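PDB 6GSZ: alpha-L-rhamnosidase from Aspergillus terreus, which probably hydrolyses terminal non-reducing alpha-L-rhamnose residues from alpha-L-rhamnosides. Local coordinates for residues A[168-173]-A[307-312]; A[420-425]-A[453-458]; A[523-528]-A[600-605]. One frame throughout, in Å; residues are numbered along the deposited sequence.

Interaction 1 of 3, residues A[168-173]-A[307-312]; sequences DHVMAP and PPVRRV. With PG4 (tetraethylene glycol), chain B; EDO (1,2-ethanediol), chain C.
D168 and R310 form a salt bridge. NE of R310 gives its hydrogen to OD1 of D168 at 2.9 Å. The oxygen lies near the guanidinium plane, but the nitrogen stands 47° out of the carboxylate plane. NH1 of R310 forms a second salt bridge, with D425 just after the neighbouring strand 417-424. O1 of a tetraethylene glycol, probably from the crystallisation liquor, takes a bond from R310 NH2 (2.9 Å) and another from H169 NE2, and donates to D168 OD1. The backbones meet at V170 N, bonded to V309 O at 2.9 Å. One water joins D168 O to R311 N, and a second joins V170 O to V309 N. Strand 309-315 is an edge strand of a four-stranded antiparallel sheet. Loop 168-173 lies against it, and residues 168-171 run at 102° to residues 308-311. Next comes a CH-pi contact: CB of P308 sits over one face of the H169 imidazole, 3.5 Å from the ring centroid. CG of the same proline lies over the centre of the R310 guanidinium. Deeper in, V170 CG2 meets V309 CG1 at 3.9 Å. V170 CG1 packs on CG and CD of the exposed R311, whose guanidinium pairs with E390.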
loop_
_atom_site.group_PDB
_atom_site.type_symbol
_atom_site.label_atom_id
_atom_site.label_comp_id
_atom_site.label_asym_id
_atom_site.label_seq_id
_atom_site.Cartn_x
_atom_site.Cartn_y
_atom_site.Cartn_z
ATOM N N ASP A 168 -10.546 -1.879 -16.010
ATOM C CA ASP A 168 -9.321 -1.069 -16.048
ATOM C C ASP A 168 -8.304 -1.526 -14.995
ATOM O O ASP A 168 -7.409 -0.765 -14.583
ATOM C CB ASP A 168 -9.640 0.406 -15.894
ATOM C CG ASP A 168 -10.336 0.763 -14.596
ATOM O OD1 ASP A 168 -10.535 -0.137 -13.773
ATOM O OD2 ASP A 168 -10.665 1.952 -14.438
ATOM N N HIS A 169 -8.440 -2.769 -14.524
ATOM C CA HIS A 169 -7.475 -3.329 -13.615
ATOM C C HIS A 169 -6.268 -3.856 -14.391
ATOM O O HIS A 169 -6.436 -4.580 -15.418
ATOM C CB HIS A 169 -8.040 -4.487 -12.784
ATOM C CG HIS A 169 -9.286 -4.214 -12.015
ATOM N ND1 HIS A 169 -9.725 -5.121 -11.082
ATOM C CD2 HIS A 169 -10.223 -3.240 -12.102
ATOM C CE1 HIS A 169 -10.870 -4.669 -10.560
ATOM N NE2 HIS A 169 -11.210 -3.534 -11.183
ATOM N N VAL A 170 -5.062 -3.606 -13.895
ATOM C CA VAL A 170 -3.851 -4.147 -14.488
ATOM C C VAL A 170 -3.139 -4.978 -13.431
ATOM O O VAL A 170 -3.461 -4.916 -12.232
ATOM C CB VAL A 170 -2.938 -3.067 -15.082
ATOM C CG1 VAL A 170 -3.628 -2.366 -16.229
ATOM C CG2 VAL A 170 -2.469 -2.092 -14.027
ATOM N N MET A 171 -2.171 -5.781 -13.847
ATOM C CA MET A 171 -1.479 -6.723 -12.955
ATOM C C MET A 171 -2.476 -7.511 -12.086
ATOM O O MET A 171 -2.264 -7.750 -10.895
ATOM C CB MET A 171 -0.408 -6.027 -12.117
ATOM C CG MET A 171 0.623 -5.285 -12.974
ATOM S SD MET A 171 1.528 -6.297 -14.113
ATOM C CE MET A 171 2.677 -7.085 -12.999
ATOM N N ALA A 172 -3.584 -7.946 -12.704
ATOM C CA ALA A 172 -4.701 -8.571 -12.026
ATOM C C ALA A 172 -4.541 -10.078 -12.019
ATOM O O ALA A 172 -4.164 -10.651 -13.058
ATOM C CB ALA A 172 -5.983 -8.185 -12.725
ATOM N N PRO A 173 -4.851 -10.798 -10.929
ATOM C CA PRO A 173 -5.498 -10.314 -9.701
ATOM C C PRO A 173 -4.578 -9.819 -8.598
ATOM O O PRO A 173 -5.072 -9.511 -7.506
ATOM C CB PRO A 173 -6.228 -11.601 -9.243
ATOM C CG PRO A 173 -5.236 -12.698 -9.579
ATOM C CD PRO A 173 -4.745 -12.255 -10.929
ATOM N N PRO A 307 -8.671 -1.931 -3.148
ATOM C CA PRO A 307 -8.802 -1.532 -4.533
ATOM C C PRO A 307 -7.780 -2.259 -5.381
ATOM O O PRO A 307 -6.798 -2.793 -4.878
ATOM C CB PRO A 307 -8.475 -0.036 -4.486
ATOM C CG PRO A 307 -7.483 0.072 -3.359
ATOM C CD PRO A 307 -7.898 -0.968 -2.329
ATOM N N PRO A 308 -8.024 -2.295 -6.702
ATOM C CA PRO A 308 -7.113 -2.953 -7.629
ATOM C C PRO A 308 -5.920 -2.076 -7.976
ATOM O O PRO A 308 -5.880 -0.887 -7.698
ATOM C CB PRO A 308 -7.997 -3.152 -8.876
ATOM C CG PRO A 308 -8.906 -1.973 -8.859
ATOM C CD PRO A 308 -9.180 -1.722 -7.393
ATOM N N VAL A 309 -4.968 -2.700 -8.663
ATOM C CA VAL A 309 -3.874 -1.969 -9.312
ATOM C C VAL A 309 -4.438 -1.385 -10.608
ATOM O O VAL A 309 -5.091 -2.104 -11.391
ATOM C CB VAL A 309 -2.647 -2.870 -9.548
ATOM C CG1 VAL A 309 -1.536 -2.114 -10.268
ATOM C CG2 VAL A 309 -2.135 -3.418 -8.204
ATOM N N ARG A 310 -4.176 -0.102 -10.847
ATOM C CA ARG A 310 -4.618 0.598 -12.032
ATOM C C ARG A 310 -3.478 1.447 -12.578
ATOM O O ARG A 310 -2.487 1.733 -11.906
ATOM C CB ARG A 310 -5.798 1.517 -11.742
ATOM C CG ARG A 310 -7.078 0.783 -11.366
ATOM C CD ARG A 310 -8.321 1.635 -11.631
ATOM N NE ARG A 310 -9.572 0.989 -11.297
ATOM C CZ ARG A 310 -10.180 1.026 -10.112
ATOM N NH1 ARG A 310 -9.679 1.765 -9.122
ATOM N NH2 ARG A 310 -11.300 0.321 -9.952
ATOM N N ARG A 311 -3.686 1.847 -13.843
ATOM C CA ARG A 311 -2.958 2.916 -14.447
ATOM C C ARG A 311 -3.546 4.211 -13.882
ATOM O O ARG A 311 -4.594 4.667 -14.316
ATOM C CB ARG A 311 -3.090 2.858 -15.970
ATOM C CG ARG A 311 -2.643 1.546 -16.616
ATOM C CD ARG A 311 -3.275 1.318 -17.989
ATOM N NE ARG A 311 -2.738 2.194 -19.033
ATOM C CZ ARG A 311 -3.343 3.280 -19.529
ATOM N NH1 ARG A 311 -4.535 3.674 -19.044
ATOM N NH2 ARG A 311 -2.747 3.955 -20.513
ATOM N N VAL A 312 -2.887 4.735 -12.851
ATOM C CA VAL A 312 -3.478 5.805 -12.062
ATOM C C VAL A 312 -3.259 7.163 -12.728
ATOM O O VAL A 312 -4.134 8.049 -12.622
ATOM C CB VAL A 312 -2.949 5.759 -10.617
ATOM C CG1 VAL A 312 -3.427 6.901 -9.771
ATOM C CG2 VAL A 312 -3.394 4.473 -9.969
HETATM O O1 PG4 B . -12.760 -0.948 -12.152
HETATM C C1 PG4 B . -13.486 -1.693 -13.158
HETATM C C2 PG4 B . -14.302 -0.596 -13.787
HETATM O O2 PG4 B . -13.699 -0.545 -15.068
HETATM C C3 PG4 B . -13.790 0.714 -15.742
HETATM C C4 PG4 B . -13.437 0.480 -17.208
HETATM O O3 PG4 B . -14.409 -0.441 -17.694
HETATM C C5 PG4 B . -14.189 -0.730 -19.102
HETATM C C6 PG4 B . -15.295 -1.667 -19.590
HETATM O O4 PG4 B . -15.275 -2.913 -18.871
HETATM C C7 PG4 B . -16.451 -3.355 -18.157
HETATM C C8 PG4 B . -16.781 -2.385 -16.992
HETATM O O5 PG4 B . -15.810 -2.500 -15.938
HETATM C C1 EDO C . -5.237 -5.382 -1.885
HETATM O O1 EDO C . -4.185 -5.669 -2.876
HETATM C C2 EDO C . -6.348 -4.460 -2.398
HETATM O O2 EDO C . -6.113 -3.018 -2.117
HETATM O O HOH W 1 -6.106 1.329 -15.310
HETATM O O HOH W 2 -5.432 -5.212 -10.199
#

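Interaction 2 of 3, residues A[420-425]-A[453-458]; sequences IVVHSD and NFFSIP. With EDO (1,2-ethanediol), chain C; ACT (acetate ion), chain D.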
loop_
_atom_site.group_PDB
_atom_site.type_symbol
_atom_site.label_atom_id
_atom_site.label_comp_id
_atom_site.label_asym_id
_atom_site.label_seq_id
_atom_site.Cartn_x
_atom_site.Cartn_y
_atom_site.Cartn_z
ATOM N N ILE A 420 3.524 5.636 -17.581
ATOM C CA ILE A 420 2.279 5.280 -16.952
ATOM C C ILE A 420 2.617 4.888 -15.522
ATOM O O ILE A 420 3.392 4.001 -15.294
ATOM C CB ILE A 420 1.595 4.124 -17.690
ATOM C CG1 ILE A 420 1.478 4.379 -19.202
ATOM C CG2 ILE A 420 0.247 3.784 -17.059
ATOM C CD1 ILE A 420 0.665 5.583 -19.600
ATOM N N VAL A 421 1.982 5.592 -14.578
ATOM C CA VAL A 421 2.146 5.405 -13.144
ATOM C C VAL A 421 1.116 4.376 -12.675
ATOM O O VAL A 421 -0.066 4.587 -12.897
ATOM C CB VAL A 421 2.006 6.719 -12.368
ATOM C CG1 VAL A 421 2.216 6.447 -10.868
ATOM C CG2 VAL A 421 2.984 7.777 -12.907
ATOM N N VAL A 422 1.614 3.257 -12.098
ATOM C CA VAL A 422 0.780 2.095 -11.802
ATOM C C VAL A 422 0.954 1.765 -10.311
ATOM O O VAL A 422 2.068 1.617 -9.850
ATOM C CB VAL A 422 1.197 0.920 -12.706
ATOM C CG1 VAL A 422 0.410 -0.342 -12.377
ATOM C CG2 VAL A 422 1.092 1.237 -14.190
ATOM N N HIS A 423 -0.183 1.596 -9.611
ATOM C CA HIS A 423 -0.159 1.155 -8.225
ATOM C C HIS A 423 -1.578 0.809 -7.776
ATOM O O HIS A 423 -2.565 1.071 -8.501
ATOM C CB HIS A 423 0.468 2.182 -7.254
ATOM C CG HIS A 423 -0.150 3.540 -7.222
ATOM N ND1 HIS A 423 -1.289 3.813 -6.476
ATOM C CD2 HIS A 423 0.220 4.702 -7.815
ATOM C CE1 HIS A 423 -1.590 5.124 -6.611
ATOM N NE2 HIS A 423 -0.660 5.716 -7.398
ATOM N N SER A 424 -1.668 0.264 -6.543
ATOM C CA SER A 424 -2.975 0.019 -5.945
ATOM C C SER A 424 -3.727 1.344 -5.788
ATOM O O SER A 424 -3.199 2.294 -5.191
ATOM C CB SER A 424 -2.810 -0.690 -4.608
ATOM O OG SER A 424 -2.329 -2.015 -4.817
ATOM N N ASP A 425 -4.957 1.392 -6.302
ATOM C CA ASP A 425 -5.648 2.674 -6.528
ATOM C C ASP A 425 -6.477 3.085 -5.300
ATOM O O ASP A 425 -7.681 3.112 -5.331
ATOM C CB ASP A 425 -6.484 2.625 -7.803
ATOM C CG ASP A 425 -7.006 3.963 -8.297
ATOM O OD1 ASP A 425 -6.553 5.006 -7.800
ATOM O OD2 ASP A 425 -7.919 3.929 -9.134
ATOM N N ASN A 453 5.393 1.570 -3.974
ATOM C CA ASN A 453 5.514 0.388 -3.162
ATOM C C ASN A 453 4.190 -0.093 -2.545
ATOM O O ASN A 453 4.202 -1.076 -1.779
ATOM C CB ASN A 453 6.554 0.607 -2.087
ATOM C CG ASN A 453 7.952 0.635 -2.652
ATOM O OD1 ASN A 453 8.442 -0.412 -3.119
ATOM N ND2 ASN A 453 8.605 1.800 -2.641
ATOM N N PHE A 454 3.058 0.497 -2.925
ATOM C CA PHE A 454 1.745 -0.067 -2.593
ATOM C C PHE A 454 1.200 -0.640 -3.898
ATOM O O PHE A 454 0.471 0.009 -4.620
ATOM C CB PHE A 454 0.860 0.983 -1.915
ATOM C CG PHE A 454 1.050 1.078 -0.417
ATOM C CD1 PHE A 454 2.267 1.447 0.147
ATOM C CD2 PHE A 454 0.032 0.659 0.422
ATOM C CE1 PHE A 454 2.416 1.507 1.533
ATOM C CE2 PHE A 454 0.204 0.710 1.801
ATOM C CZ PHE A 454 1.403 1.070 2.331
ATOM N N PHE A 455 1.750 -1.806 -4.246
ATOM C CA PHE A 455 1.523 -2.419 -5.582
ATOM C C PHE A 455 1.029 -3.842 -5.343
ATOM O O PHE A 455 1.862 -4.766 -5.390
ATOM C CB PHE A 455 2.828 -2.418 -6.374
ATOM C CG PHE A 455 2.699 -2.575 -7.872
ATOM C CD1 PHE A 455 2.438 -3.821 -8.455
ATOM C CD2 PHE A 455 2.807 -1.478 -8.714
ATOM C CE1 PHE A 455 2.316 -3.953 -9.819
ATOM C CE2 PHE A 455 2.692 -1.631 -10.087
ATOM C CZ PHE A 455 2.441 -2.852 -10.637
ATOM N N SER A 456 -0.260 -3.985 -4.995
ATOM C CA SER A 456 -0.976 -5.249 -4.571
ATOM C C SER A 456 -0.635 -5.573 -3.096
ATOM O O SER A 456 -1.539 -5.824 -2.322
ATOM C CB SER A 456 -0.770 -6.453 -5.547
ATOM O OG SER A 456 -1.608 -7.488 -5.177
ATOM N N ILE A 457 0.670 -5.610 -2.783
ATOM C CA ILE A 457 1.230 -5.843 -1.443
ATOM C C ILE A 457 2.163 -4.661 -1.129
ATOM O O ILE A 457 2.590 -3.947 -2.041
ATOM C CB ILE A 457 1.978 -7.186 -1.382
ATOM C CG1 ILE A 457 3.191 -7.184 -2.316
ATOM C CG2 ILE A 457 1.049 -8.347 -1.659
ATOM C CD1 ILE A 457 4.245 -8.212 -1.950
ATOM N N PRO A 458 2.488 -4.400 0.153
ATOM C CA PRO A 458 3.431 -3.356 0.505
ATOM C C PRO A 458 4.854 -3.871 0.314
ATOM O O PRO A 458 5.349 -4.670 1.112
ATOM C CB PRO A 458 3.094 -3.058 1.970
ATOM C CG PRO A 458 2.553 -4.388 2.494
ATOM C CD PRO A 458 1.978 -5.124 1.307
HETATM C C1 EDO C . -5.237 -5.382 -1.885
HETATM O O1 EDO C . -4.185 -5.669 -2.876
HETATM C C2 EDO C . -6.348 -4.460 -2.398
HETATM O O2 EDO C . -6.113 -3.018 -2.117
HETATM C C ACT D . -0.720 9.401 -8.867
HETATM O O ACT D . -0.630 8.367 -8.141
HETATM O OXT ACT D . 0.215 9.888 -9.605
HETATM C CH3 ACT D . -2.043 10.141 -8.846
#
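S424 makes both direct hydrogen bonds between these segments. Its backbone N donates to F454 O at 2.9 Å. Its hydroxyl OG accepts from S456 N, also at 2.9 Å, with an N-H...O angle of 159°. The side-chain torsion keeps OG beside the backbone N (chi1 -69°), and the two atoms reach the same loop. One serine thus holds two points of the 453-458 loop, and F454 is the first residue to leave the helix 437-453.

The apolar part is V422 against F455. CG1 of V422 touches CE2 of the ring at 3.5 Å and CZ slightly farther off. The carbonyl O of V422 lies at the ring edge, near its plane, 3.3 Å from CE2. The ring also stacks with Y395. F454 turns its side chain elsewhere and stacks with F490, while its carbonyl O touches CB of H423 at 3.4 Å.

The imidazole of H423 is held at both nitrogens. ND1 donates to S424 O at 2.8 Å, from above the carbonyl plane. NE2 donates to an acetate oxygen in a nearly straight bond of 175°. Two N-H donors on one ring are consistent with a charged imidazolium next to the acetate, which probably comes from the crystallisation liquor.

Strand 417-424 belongs to the antiparallel sheet that holds strands 309-315 and 339-344. The contact joins its end to the loop after the first helix of the six-hairpin glycosidase domain. Its chemistry implies a buried junction in which F454 O and S456 N are both bonded by S424, and the F455 ring packs on V422 beside these bonds.

Interaction 3 of 3, residues A[523-528]-A[600-605]; sequences PTSIWG and LVSDAY. With BGC (beta-D-glucopyranose), chain E.
The contact lies in the six-hairpin glycosidase domain, an (alpha/alpha)6 barrel in this family. It joins the loop before helix 530-542 to helix 598-619. That loop carries W527 of the glucose-binding pocket. NE1 of W527 donates to O3 of the bound beta-D-glucopyranose at 3.0 Å, and the sugar oxygen lies at the edge of the indole, near its plane. D460, D473 and H761 also bond the sugar. W527 itself makes no contact with residues 600-605; the two residues before it do. S525 OG donates to S602 OG at 2.9 Å. The S602 hydroxyl is also bonded to K598 O, one turn earlier in the helix, so the loop is tied into the helix through a hydroxyl that already has a backbone partner. The N and O of I526 are bonded to D529 and H475. Its side chain supplies the apolar half. CD1 meets V601 CG1 at 3.8 Å. The phenol OH of Y605 is bonded to A697 O and to H700. CG1 of I526 sits over the centre of the Y605 ring, 3.5 Å from the centroid and 9° off the normal.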
loop_
_atom_site.group_PDB
_atom_site.type_symbol
_atom_site.label_atom_id
_atom_site.label_comp_id
_atom_site.label_asym_id
_atom_site.label_seq_id
_atom_site.Cartn_x
_atom_site.Cartn_y
_atom_site.Cartn_z
ATOM N N PRO A 523 12.414 -16.560 14.174
ATOM C CA PRO A 523 11.625 -15.376 14.553
ATOM C C PRO A 523 12.505 -14.148 14.839
ATOM O O PRO A 523 13.533 -14.254 15.513
ATOM C CB PRO A 523 10.933 -15.830 15.842
ATOM C CG PRO A 523 10.946 -17.352 15.777
ATOM C CD PRO A 523 12.233 -17.693 15.090
ATOM N N THR A 524 12.066 -12.969 14.360
ATOM C CA THR A 524 12.828 -11.721 14.564
ATOM C C THR A 524 11.912 -10.625 15.131
ATOM O O THR A 524 10.725 -10.534 14.819
ATOM C CB THR A 524 13.477 -11.225 13.268
ATOM O OG1 THR A 524 12.501 -10.954 12.246
ATOM C CG2 THR A 524 14.495 -12.226 12.782
ATOM N N SER A 525 12.544 -9.736 15.896
ATOM C CA SER A 525 11.889 -8.518 16.381
ATOM C C SER A 525 11.709 -7.553 15.211
ATOM O O SER A 525 12.428 -7.663 14.209
ATOM C CB SER A 525 12.714 -7.864 17.451
ATOM O OG SER A 525 13.889 -7.310 16.905
ATOM N N ILE A 526 10.709 -6.679 15.315
ATOM C CA ILE A 526 10.365 -5.581 14.377
ATOM C C ILE A 526 9.661 -6.150 13.135
ATOM O O ILE A 526 8.567 -5.745 12.838
ATOM C CB ILE A 526 11.555 -4.669 14.019
ATOM C CG1 ILE A 526 12.310 -4.207 15.278
ATOM C CG2 ILE A 526 11.061 -3.490 13.186
ATOM C CD1 ILE A 526 13.594 -3.506 14.972
ATOM N N TRP A 527 10.369 -7.021 12.411
ATOM C CA TRP A 527 9.838 -7.785 11.274
ATOM C C TRP A 527 8.724 -8.701 11.790
ATOM O O TRP A 527 7.575 -8.483 11.420
ATOM C CB TRP A 527 11.004 -8.532 10.607
ATOM C CG TRP A 527 11.764 -7.662 9.649
ATOM C CD1 TRP A 527 11.719 -7.728 8.286
ATOM C CD2 TRP A 527 12.675 -6.581 9.942
ATOM N NE1 TRP A 527 12.506 -6.763 7.732
ATOM C CE2 TRP A 527 13.091 -6.026 8.723
ATOM C CE3 TRP A 527 13.170 -6.003 11.121
ATOM C CZ2 TRP A 527 13.978 -4.954 8.632
ATOM C CZ3 TRP A 527 14.035 -4.929 11.031
ATOM C CH2 TRP A 527 14.444 -4.411 9.806
ATOM N N GLY A 528 9.004 -9.598 12.733
ATOM C CA GLY A 528 7.953 -10.441 13.220
ATOM C C GLY A 528 6.873 -9.657 13.962
ATOM O O GLY A 528 5.693 -10.018 13.940
ATOM N N LEU A 600 19.287 -5.598 22.680
ATOM C CA LEU A 600 18.701 -4.411 23.338
ATOM C C LEU A 600 17.524 -3.940 22.474
ATOM O O LEU A 600 16.398 -3.725 22.956
ATOM C CB LEU A 600 19.771 -3.335 23.451
ATOM C CG LEU A 600 19.414 -2.034 24.184
ATOM C CD1 LEU A 600 20.728 -1.322 24.528
ATOM C CD2 LEU A 600 18.550 -1.122 23.317
ATOM N N VAL A 601 17.774 -3.859 21.152
ATOM C CA VAL A 601 16.732 -3.447 20.207
ATOM C C VAL A 601 15.549 -4.422 20.254
ATOM O O VAL A 601 14.375 -4.020 20.340
ATOM C CB VAL A 601 17.275 -3.301 18.770
ATOM C CG1 VAL A 601 16.184 -3.092 17.738
ATOM C CG2 VAL A 601 18.264 -2.152 18.672
ATOM N N SER A 602 15.860 -5.718 20.163
ATOM C CA SER A 602 14.826 -6.740 20.119
ATOM C C SER A 602 13.959 -6.753 21.384
ATOM O O SER A 602 12.738 -6.911 21.331
ATOM C CB SER A 602 15.466 -8.095 19.851
ATOM O OG SER A 602 16.053 -8.170 18.551
ATOM N N ASP A 603 14.629 -6.668 22.535
ATOM C CA ASP A 603 13.907 -6.683 23.798
ATOM C C ASP A 603 13.028 -5.449 23.943
ATOM O O ASP A 603 11.886 -5.574 24.477
ATOM C CB ASP A 603 14.892 -6.751 24.961
ATOM C CG ASP A 603 15.562 -8.105 25.142
ATOM O OD1 ASP A 603 15.087 -9.110 24.525
ATOM O OD2 ASP A 603 16.565 -8.165 25.917
ATOM N N ALA A 604 13.510 -4.307 23.444
ATOM C CA ALA A 604 12.671 -3.087 23.480
ATOM C C ALA A 604 11.383 -3.328 22.684
ATOM O O ALA A 604 10.282 -3.015 23.166
ATOM C CB ALA A 604 13.425 -1.899 22.977
ATOM N N TYR A 605 11.533 -3.907 21.472
ATOM C CA TYR A 605 10.373 -4.184 20.655
ATOM C C TYR A 605 9.463 -5.305 21.219
ATOM O O TYR A 605 8.236 -5.278 21.002
ATOM C CB TYR A 605 10.770 -4.459 19.204
ATOM C CG TYR A 605 10.865 -3.214 18.373
ATOM C CD1 TYR A 605 12.028 -2.452 18.340
ATOM C CD2 TYR A 605 9.776 -2.766 17.646
ATOM C CE1 TYR A 605 12.132 -1.312 17.560
ATOM C CE2 TYR A 605 9.863 -1.611 16.876
ATOM C CZ TYR A 605 11.039 -0.878 16.830
ATOM O OH TYR A 605 11.101 0.271 16.065
HETATM C C2 BGC E . 14.074 -4.718 3.198
HETATM C C3 BGC E . 14.532 -5.050 4.590
HETATM C C4 BGC E . 15.272 -6.354 4.784
HETATM C C5 BGC E . 16.293 -6.355 3.753
HETATM C C6 BGC E . 17.072 -7.637 3.974
HETATM C C1 BGC E . 15.213 -4.937 2.217
HETATM O O1 BGC E . 14.798 -4.492 0.941
HETATM O O2 BGC E . 13.941 -3.324 3.044
HETATM O O3 BGC E . 13.441 -5.245 5.320
HETATM O O4 BGC E . 15.840 -6.607 6.090
HETATM O O5 BGC E . 15.805 -6.227 2.378
HETATM O O6 BGC E . 18.008 -7.780 2.901
#

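Interactions 1 and 2 are neighbours, with centres about 8 Å apart. They share one sheet, since strands 309-315 and 417-424 lie side by side in it. A probable hydrogen bond from V312 N to V421 O links them, and V309 CG1 packs on V422 CG1. Interaction 1 is partly exposed and uses a salt bridge, one direct backbone bond and bridging waters. Interaction 2 is buried and uses one backbone bond, a serine hydroxyl and an aromatic ring. Interaction 3 is also buried but stands apart, its centre about 28 Å from that of interaction 2, within the helical domain. It pairs two hydroxyls and packs aliphatic carbons on a tyrosine; of the three, it alone includes a residue of the glucose pocket.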